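Local coordinates for heavy-metal chelation domain-containing protein (Pyrococcus horikoshii, PDB 3NPG) that is of unknown function but may chelate heavy-metal ions, at the interface of chains A and B. Residues are numbered along the deposited sequence; one frame, centred on the assembly and turned at random. Chains: chain A/B, uncharacterized DUF364 family protein.

The interface of chains A and B. Residues chain A 2, 77, 82, 177; chain B 156-157, 160-161.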
loop_
_atom_site.group_PDB
_atom_site.type_symbol
_atom_site.label_atom_id
_atom_site.label_comp_id
_atom_site.label_asym_id
_atom_site.label_seq_id
_atom_site.Cartn_x
_atom_site.Cartn_y
_atom_site.Cartn_z
HETATM N N MSE A 2 3.487 26.177 -2.681
HETATM C CA MSE A 2 4.016 26.199 -1.310
HETATM C C MSE A 2 5.313 27.008 -1.271
HETATM O O MSE A 2 6.400 26.464 -1.498
HETATM C CB MSE A 2 4.230 24.770 -0.775
HETATM C CG MSE A 2 2.923 24.014 -0.518
HETATM SE SE MSE A 2 3.186 22.095 -0.307
HETATM C CE MSE A 2 3.974 21.703 -2.025
ATOM N N LEU A 77 1.501 21.456 -5.259
ATOM C CA LEU A 77 0.895 20.449 -4.390
ATOM C C LEU A 77 0.740 19.136 -5.161
ATOM O O LEU A 77 0.617 18.071 -4.556
ATOM C CB LEU A 77 -0.472 20.932 -3.869
ATOM C CG LEU A 77 -0.446 21.767 -2.575
ATOM C CD1 LEU A 77 0.024 23.186 -2.841
ATOM C CD2 LEU A 77 -1.805 21.799 -1.931
ATOM N N ARG A 82 5.621 18.552 -9.369
ATOM C CA ARG A 82 6.855 18.669 -8.570
ATOM C C ARG A 82 7.983 17.850 -9.183
ATOM O O ARG A 82 9.103 18.351 -9.321
ATOM C CB ARG A 82 6.625 18.200 -7.125
ATOM C CG ARG A 82 6.018 19.239 -6.223
ATOM C CD ARG A 82 6.424 19.033 -4.763
ATOM N NE ARG A 82 6.047 17.707 -4.250
ATOM C CZ ARG A 82 4.836 17.403 -3.781
ATOM N NH1 ARG A 82 3.863 18.306 -3.804
ATOM N NH2 ARG A 82 4.583 16.186 -3.317
ATOM N N ASN A 177 9.229 14.639 -2.604
ATOM C CA ASN A 177 8.080 14.424 -1.697
ATOM C C ASN A 177 7.867 15.550 -0.637
ATOM O O ASN A 177 6.805 15.616 -0.016
ATOM C CB ASN A 177 8.130 13.031 -1.042
ATOM C CG ASN A 177 9.343 12.783 -0.180
ATOM O OD1 ASN A 177 9.963 13.707 0.354
ATOM N ND2 ASN A 177 9.658 11.517 0.040
ATOM N N THR B 156 3.141 14.386 3.809
ATOM C CA THR B 156 4.460 15.034 3.731
ATOM C C THR B 156 4.318 16.552 3.490
ATOM O O THR B 156 5.262 17.311 3.728
ATOM C CB THR B 156 5.337 14.357 2.651
ATOM O OG1 THR B 156 4.745 14.551 1.365
ATOM C CG2 THR B 156 5.542 12.875 2.910
ATOM N N LEU B 157 3.124 16.985 3.035
ATOM C CA LEU B 157 2.832 18.391 2.753
ATOM C C LEU B 157 2.266 19.117 3.979
ATOM O O LEU B 157 2.107 20.338 3.944
ATOM C CB LEU B 157 1.861 18.516 1.553
ATOM C CG LEU B 157 2.355 17.927 0.213
ATOM C CD1 LEU B 157 1.263 17.981 -0.841
ATOM C CD2 LEU B 157 3.605 18.648 -0.285
ATOM N N HIS B 160 4.471 21.889 5.495
ATOM C CA HIS B 160 4.512 23.152 4.752
ATOM C C HIS B 160 3.179 23.909 4.766
ATOM O O HIS B 160 3.177 25.133 4.627
ATOM C CB HIS B 160 4.971 22.911 3.304
ATOM C CG HIS B 160 6.190 22.053 3.197
ATOM N ND1 HIS B 160 7.448 22.559 3.445
ATOM C CD2 HIS B 160 6.299 20.745 2.871
ATOM C CE1 HIS B 160 8.281 21.550 3.261
ATOM N NE2 HIS B 160 7.634 20.438 2.919
ATOM N N ILE B 161 2.045 23.187 4.893
ATOM C CA ILE B 161 0.713 23.815 4.837
ATOM C C ILE B 161 0.160 24.209 6.232
ATOM O O ILE B 161 -0.476 25.260 6.357
ATOM C CB ILE B 161 -0.281 22.959 4.000
ATOM C CG1 ILE B 161 0.213 22.835 2.528
ATOM C CG2 ILE B 161 -1.704 23.541 4.061
ATOM C CD1 ILE B 161 -0.479 21.775 1.708
#
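A:Met2, a selenomethionine, buries 60 Å² against chain B and meets B:Leu157, which buries 40 Å² in return. The two side chains run nearly perpendicular to each other, and the CD2 methyl of B:Leu157 lies 3.5 Å from SE of A:Met2. A bend at the last torsion of A:Met2 (chi3 -60°) brings its terminal methyl CE onto that same leucine branch. B:Leu157 and A:Arg82 lie alongside each other, pointing opposite ways; CD2 of B:Leu157 is 3.9 Å from CZ of the A:Arg82 guanidinium, a packing contact with the arginine's head. The other branch of B:Leu157, CD1, turns to chain A's backbone, 3.8 Å from the carbonyl O of A:Leu77. Beside it, A:Leu77 and B:Ile161 meet tip to tip, CD2 of the leucine 3.9 Å from CD1 of the isoleucine, while CB of B:His160 borders the selenium. A polar tie lies at the flank: the hydroxyl OG1 of B:Thr156 donates to the backbone O of A:Asn177 at 2.7 Å, tilted 18° from the carbonyl plane. A valine in place of B:Thr156 would probably leave that carbonyl without its cross-chain donor. The patch is mainly apolar and belongs to a two-fold interface, so its twin recurs with the chains exchanged; whether this pairing persists in solution the structure alone does not show. Chain B supplies 3-10 helix 155-157 and helix 158-161, set against chain A's N-terminal loop, the loop before helix 79-96, that helix's start and the end of helix 174-177.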